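Local atomic coordinates of CDC25-like phosphatase YCH1 (Saccharomyces cerevisiae, PDB entry 3FS5), a protein that acts as a protein phosphatase of the Cdc25-like family, built on a single rhodanese domain. Residues Y56-K70 with R96-D109. Sequence-based numbering, arbitrary orientation.
Sequences YSRLKQDPEYLRELK and RGPSAAMLLLRSLD
Tyr56 fits as a knob into a hole formed by Arg96, Ser99, Ala100 and Leu103, joining neighbouring helices of the rhodanese fold, in which helices flank a parallel sheet. Helix 96-106, whose Ala100 and Leu104 also touch Phe88 of strand 84-88, packs on both helix 56-61 and helix 63-70. Apolar packing centres on Tyr56 and Leu103. With CG anti to the backbone N (chi1 177°), the Tyr56 ring reaches across to helix 96-106, where CE1 lies 3.7 Å from Leu103 CD1 and CD1 lies 3.9 Å from Ala100 CB. The same Leu103 methyl also borders Leu59 and Lys60. One face of the ring is covered by the aliphatic part of Arg96 in a CH-pi contact, CG standing 4.3 Å from the ring centroid; farther out, Tyr56 CD2 lies over a face of the guanidinium, offset toward its rim, 3.4 Å from Arg96 NE, the two planes 45° apart. Were Tyr56 an alanine, the hole on helix 96-106 would probably lose its filling and the Arg96 chain the ring it lies against. Farther along, Leu66 CD2 packs against Leu103 O and Ser107 CB, while Lys70 CB meets Leu104 CD1. Polar links sit at the two ends. A water bridges Ser57 OG and Arg96 NH1, accepting from the latter at 2.6 Å. At the other end, the extended Lys70 chain carries its ammonium to the backbone carbonyl of Ser107, where it also forms a salt bridge with Glu112; Lys70 NZ donates to Ser107 O at 2.7 Å, the C=O...N angle being 152°.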
loop_
_atom_site.group_PDB
_atom_site.type_symbol
_atom_site.label_atom_id
_atom_site.label_comp_id
_atom_site.label_asym_id
_atom_site.label_seq_id
_atom_site.Cartn_x
_atom_site.Cartn_y
_atom_site.Cartn_z
ATOM N N TYR A 56 -1.249 10.944 -2.509
ATOM C CA TYR A 56 -1.964 11.377 -1.315
ATOM C C TYR A 56 -2.631 12.744 -1.481
ATOM O O TYR A 56 -3.792 12.926 -1.112
ATOM C CB TYR A 56 -1.011 11.443 -0.126
ATOM C CG TYR A 56 -1.671 11.953 1.131
ATOM C CD1 TYR A 56 -2.532 11.144 1.863
ATOM C CD2 TYR A 56 -1.455 13.256 1.575
ATOM C CE1 TYR A 56 -3.163 11.615 3.008
ATOM C CE2 TYR A 56 -2.080 13.738 2.719
ATOM C CZ TYR A 56 -2.932 12.912 3.430
ATOM O OH TYR A 56 -3.554 13.378 4.565
ATOM N N SER A 57 -1.893 13.706 -2.031
ATOM C CA SER A 57 -2.428 15.053 -2.220
ATOM C C SER A 57 -3.740 15.055 -2.985
ATOM O O SER A 57 -4.678 15.762 -2.616
ATOM C CB SER A 57 -1.414 15.941 -2.953
ATOM O OG SER A 57 -0.262 16.151 -2.156
ATOM N N ARG A 58 -3.813 14.265 -4.049
ATOM C CA ARG A 58 -5.027 14.210 -4.848
ATOM C C ARG A 58 -6.146 13.427 -4.161
ATOM O O ARG A 58 -7.321 13.772 -4.292
ATOM C CB ARG A 58 -4.731 13.610 -6.219
ATOM C CG ARG A 58 -5.878 13.768 -7.195
ATOM C CD ARG A 58 -5.496 13.296 -8.579
ATOM N NE ARG A 58 -6.644 13.292 -9.479
ATOM C CZ ARG A 58 -6.634 12.754 -10.692
ATOM N NH1 ARG A 58 -7.725 12.794 -11.446
ATOM N NH2 ARG A 58 -5.532 12.175 -11.154
ATOM N N LEU A 59 -5.792 12.368 -3.439
ATOM C CA LEU A 59 -6.799 11.590 -2.728
ATOM C C LEU A 59 -7.490 12.504 -1.719
ATOM O O LEU A 59 -8.708 12.459 -1.549
ATOM C CB LEU A 59 -6.152 10.412 -1.987
ATOM C CG LEU A 59 -5.701 9.216 -2.831
ATOM C CD1 LEU A 59 -4.930 8.244 -1.953
ATOM C CD2 LEU A 59 -6.915 8.531 -3.457
ATOM N N LYS A 60 -6.696 13.345 -1.066
ATOM C CA LYS A 60 -7.201 14.260 -0.053
ATOM C C LYS A 60 -8.012 15.427 -0.610
ATOM O O LYS A 60 -8.980 15.860 0.013
ATOM C CB LYS A 60 -6.040 14.810 0.778
ATOM C CG LYS A 60 -6.474 15.706 1.929
ATOM C CD LYS A 60 -5.277 16.317 2.635
ATOM C CE LYS A 60 -5.697 17.104 3.867
ATOM N NZ LYS A 60 -6.306 16.225 4.910
ATOM N N GLN A 61 -7.621 15.928 -1.779
ATOM C CA GLN A 61 -8.296 17.064 -2.399
ATOM C C GLN A 61 -9.441 16.724 -3.348
ATOM O O GLN A 61 -10.363 17.522 -3.521
ATOM C CB GLN A 61 -7.281 17.919 -3.161
ATOM C CG GLN A 61 -6.265 18.631 -2.287
ATOM C CD GLN A 61 -5.156 19.271 -3.104
ATOM O OE1 GLN A 61 -5.415 19.978 -4.081
ATOM N NE2 GLN A 61 -3.911 19.034 -2.702
ATOM N N ASP A 62 -9.381 15.551 -3.965
ATOM C CA ASP A 62 -10.403 15.150 -4.920
ATOM C C ASP A 62 -11.201 13.922 -4.479
ATOM O O ASP A 62 -10.750 12.785 -4.633
ATOM C CB ASP A 62 -9.745 14.892 -6.277
ATOM C CG ASP A 62 -10.751 14.593 -7.366
ATOM O OD1 ASP A 62 -10.331 14.449 -8.534
ATOM O OD2 ASP A 62 -11.958 14.501 -7.056
ATOM N N PRO A 63 -12.408 14.143 -3.929
ATOM C CA PRO A 63 -13.294 13.072 -3.458
ATOM C C PRO A 63 -13.583 12.015 -4.522
ATOM O O PRO A 63 -13.794 10.845 -4.201
ATOM C CB PRO A 63 -14.550 13.832 -3.041
ATOM C CG PRO A 63 -13.995 15.136 -2.555
ATOM C CD PRO A 63 -12.991 15.464 -3.636
ATOM N N GLU A 64 -13.603 12.432 -5.784
ATOM C CA GLU A 64 -13.860 11.516 -6.890
ATOM C C GLU A 64 -12.681 10.573 -7.081
ATOM O O GLU A 64 -12.850 9.415 -7.470
ATOM C CB GLU A 64 -14.100 12.290 -8.190
ATOM C CG GLU A 64 -15.378 13.111 -8.201
ATOM C CD GLU A 64 -16.606 12.271 -7.901
ATOM O OE1 GLU A 64 -16.843 11.277 -8.625
ATOM O OE2 GLU A 64 -17.334 12.603 -6.939
ATOM N N TYR A 65 -11.484 11.082 -6.812
ATOM C CA TYR A 65 -10.274 10.290 -6.951
ATOM C C TYR A 65 -10.270 9.213 -5.875
ATOM O O TYR A 65 -9.946 8.059 -6.147
ATOM C CB TYR A 65 -9.039 11.182 -6.818
ATOM C CG TYR A 65 -7.771 10.545 -7.343
ATOM C CD1 TYR A 65 -7.728 9.991 -8.621
ATOM C CD2 TYR A 65 -6.606 10.523 -6.577
ATOM C CE1 TYR A 65 -6.557 9.433 -9.126
ATOM C CE2 TYR A 65 -5.428 9.969 -7.073
ATOM C CZ TYR A 65 -5.411 9.428 -8.348
ATOM O OH TYR A 65 -4.247 8.899 -8.854
ATOM N N LEU A 66 -10.636 9.594 -4.655
ATOM C CA LEU A 66 -10.690 8.645 -3.548
ATOM C C LEU A 66 -11.770 7.613 -3.841
ATOM O O LEU A 66 -11.601 6.421 -3.573
ATOM C CB LEU A 66 -11.013 9.367 -2.237
ATOM C CG LEU A 66 -11.243 8.482 -1.004
ATOM C CD1 LEU A 66 -10.026 7.610 -0.749
ATOM C CD2 LEU A 66 -11.527 9.363 0.205
ATOM N N ARG A 67 -12.885 8.081 -4.390
ATOM C CA ARG A 67 -13.996 7.206 -4.736
ATOM C C ARG A 67 -13.543 6.181 -5.773
ATOM O O ARG A 67 -13.914 5.005 -5.702
ATOM C CB ARG A 67 -15.157 8.038 -5.285
ATOM C CG ARG A 67 -16.370 7.227 -5.694
ATOM C CD ARG A 67 -17.434 8.122 -6.311
ATOM N NE ARG A 67 -18.580 7.357 -6.795
ATOM C CZ ARG A 67 -19.593 7.881 -7.479
ATOM N NH1 ARG A 67 -19.604 9.177 -7.762
ATOM N NH2 ARG A 67 -20.596 7.109 -7.880
ATOM N N GLU A 68 -12.740 6.629 -6.737
ATOM C CA GLU A 68 -12.224 5.739 -7.775
ATOM C C GLU A 68 -11.375 4.626 -7.163
ATOM O O GLU A 68 -11.495 3.465 -7.548
ATOM C CB GLU A 68 -11.374 6.516 -8.788
ATOM C CG GLU A 68 -10.469 5.615 -9.627
ATOM C CD GLU A 68 -9.556 6.385 -10.564
ATOM O OE1 GLU A 68 -8.531 5.809 -10.992
ATOM O OE2 GLU A 68 -9.862 7.554 -10.883
ATOM N N LEU A 69 -10.508 4.989 -6.223
ATOM C CA LEU A 69 -9.653 4.008 -5.561
ATOM C C LEU A 69 -10.511 3.004 -4.796
ATOM O O LEU A 69 -10.322 1.801 -4.922
ATOM C CB LEU A 69 -8.678 4.697 -4.601
ATOM C CG LEU A 69 -7.830 3.753 -3.739
ATOM C CD1 LEU A 69 -7.018 2.816 -4.634
ATOM C CD2 LEU A 69 -6.922 4.566 -2.829
ATOM N N LYS A 70 -11.454 3.509 -4.006
ATOM C CA LYS A 70 -12.349 2.655 -3.230
ATOM C C LYS A 70 -13.062 1.654 -4.140
ATOM O O LYS A 70 -13.100 0.458 -3.856
ATOM C CB LYS A 70 -13.390 3.509 -2.499
ATOM C CG LYS A 70 -14.493 2.706 -1.818
ATOM C CD LYS A 70 -15.539 3.624 -1.201
ATOM C CE LYS A 70 -16.724 2.844 -0.661
ATOM N NZ LYS A 70 -17.755 3.750 -0.088
ATOM N N ARG A 96 1.861 10.540 6.400
ATOM C CA ARG A 96 0.937 10.438 5.280
ATOM C C ARG A 96 0.471 9.012 5.014
ATOM O O ARG A 96 -0.599 8.801 4.441
ATOM C CB ARG A 96 1.560 11.034 4.019
ATOM C CG ARG A 96 1.592 12.552 4.034
ATOM C CD ARG A 96 1.807 13.117 2.640
ATOM N NE ARG A 96 1.546 14.553 2.587
ATOM C CZ ARG A 96 1.438 15.248 1.458
ATOM N NH1 ARG A 96 1.198 16.552 1.501
ATOM N NH2 ARG A 96 1.565 14.639 0.284
ATOM N N GLY A 97 1.273 8.039 5.435
ATOM C CA GLY A 97 0.911 6.643 5.253
ATOM C C GLY A 97 -0.368 6.323 6.010
ATOM O O GLY A 97 -1.366 5.933 5.403
ATOM N N PRO A 98 -0.369 6.453 7.344
ATOM C CA PRO A 98 -1.598 6.158 8.081
ATOM C C PRO A 98 -2.740 7.134 7.759
ATOM O O PRO A 98 -3.909 6.764 7.839
ATOM C CB PRO A 98 -1.152 6.200 9.551
ATOM C CG PRO A 98 0.106 7.013 9.530
ATOM C CD PRO A 98 0.778 6.576 8.261
ATOM N N SER A 99 -2.406 8.368 7.384
ATOM C CA SER A 99 -3.434 9.348 7.024
ATOM C C SER A 99 -4.165 8.900 5.759
ATOM O O SER A 99 -5.370 9.084 5.639
ATOM C CB SER A 99 -2.828 10.737 6.794
ATOM O OG SER A 99 -2.291 11.248 7.994
ATOM N N ALA A 100 -3.440 8.305 4.815
ATOM C CA ALA A 100 -4.080 7.831 3.588
ATOM C C ALA A 100 -5.016 6.681 3.943
ATOM O O ALA A 100 -6.129 6.595 3.430
ATOM C CB ALA A 100 -3.032 7.360 2.583
ATOM N N ALA A 101 -4.562 5.802 4.830
ATOM C CA ALA A 101 -5.374 4.667 5.252
ATOM C C ALA A 101 -6.652 5.153 5.939
ATOM O O ALA A 101 -7.711 4.567 5.756
ATOM C CB ALA A 101 -4.580 3.774 6.193
ATOM N N MET A 102 -6.550 6.219 6.728
ATOM C CA MET A 102 -7.720 6.761 7.419
ATOM C C MET A 102 -8.723 7.362 6.434
ATOM O O MET A 102 -9.936 7.311 6.660
ATOM C CB MET A 102 -7.305 7.822 8.445
ATOM C CG MET A 102 -6.675 7.254 9.711
ATOM S SD MET A 102 -7.732 6.029 10.538
ATOM C CE MET A 102 -8.902 7.081 11.394
ATOM N N LEU A 103 -8.215 7.935 5.346
ATOM C CA LEU A 103 -9.075 8.526 4.325
ATOM C C LEU A 103 -9.955 7.451 3.706
ATOM O O LEU A 103 -11.152 7.657 3.513
ATOM C CB LEU A 103 -8.242 9.191 3.225
ATOM C CG LEU A 103 -7.639 10.567 3.515
ATOM C CD1 LEU A 103 -6.765 10.997 2.340
ATOM C CD2 LEU A 103 -8.760 11.579 3.744
ATOM N N LEU A 104 -9.355 6.306 3.391
ATOM C CA LEU A 104 -10.103 5.202 2.809
ATOM C C LEU A 104 -11.075 4.625 3.830
ATOM O O LEU A 104 -12.237 4.370 3.517
ATOM C CB LEU A 104 -9.167 4.095 2.335
ATOM C CG LEU A 104 -9.892 2.865 1.770
ATOM C CD1 LEU A 104 -10.619 3.252 0.487
ATOM C CD2 LEU A 104 -8.906 1.746 1.502
ATOM N N LEU A 105 -10.589 4.414 5.048
ATOM C CA LEU A 105 -11.408 3.862 6.115
ATOM C C LEU A 105 -12.670 4.678 6.343
ATOM O O LEU A 105 -13.765 4.124 6.439
ATOM C CB LEU A 105 -10.605 3.793 7.417
ATOM C CG LEU A 105 -11.321 3.232 8.650
ATOM C CD1 LEU A 105 -11.830 1.824 8.373
ATOM C CD2 LEU A 105 -10.360 3.226 9.829
ATOM N N ARG A 106 -12.515 5.995 6.420
ATOM C CA ARG A 106 -13.652 6.869 6.651
ATOM C C ARG A 106 -14.632 6.916 5.480
ATOM O O ARG A 106 -15.773 7.345 5.647
ATOM C CB ARG A 106 -13.169 8.284 6.999
ATOM C CG ARG A 106 -12.435 8.376 8.339
ATOM C CD ARG A 106 -13.342 7.953 9.480
ATOM N NE ARG A 106 -12.663 7.860 10.774
ATOM C CZ ARG A 106 -12.138 8.889 11.433
ATOM N NH1 ARG A 106 -11.549 8.693 12.604
ATOM N NH2 ARG A 106 -12.194 10.111 10.922
ATOM N N SER A 107 -14.203 6.462 4.305
ATOM C CA SER A 107 -15.079 6.475 3.137
ATOM C C SER A 107 -15.861 5.177 2.977
ATOM O O SER A 107 -16.696 5.064 2.081
ATOM C CB SER A 107 -14.277 6.746 1.855
ATOM O OG SER A 107 -13.564 5.593 1.436
ATOM N N LEU A 108 -15.598 4.205 3.849
ATOM C CA LEU A 108 -16.277 2.909 3.795
ATOM C C LEU A 108 -17.578 2.883 4.593
ATOM O O LEU A 108 -17.665 3.479 5.663
ATOM C CB LEU A 108 -15.362 1.806 4.338
ATOM C CG LEU A 108 -14.039 1.506 3.630
ATOM C CD1 LEU A 108 -13.314 0.383 4.363
ATOM C CD2 LEU A 108 -14.302 1.117 2.193
ATOM N N ASP A 109 -18.586 2.189 4.066
ATOM C CA ASP A 109 -19.869 2.049 4.753
ATOM C C ASP A 109 -19.699 0.962 5.801
ATOM O O ASP A 109 -18.748 0.185 5.745
ATOM C CB ASP A 109 -20.972 1.612 3.787
ATOM C CG ASP A 109 -21.330 2.677 2.786
ATOM O OD1 ASP A 109 -21.726 3.781 3.218
ATOM O OD2 ASP A 109 -21.220 2.409 1.568
HETATM O O HOH W 1 -0.120 18.010 -0.180
#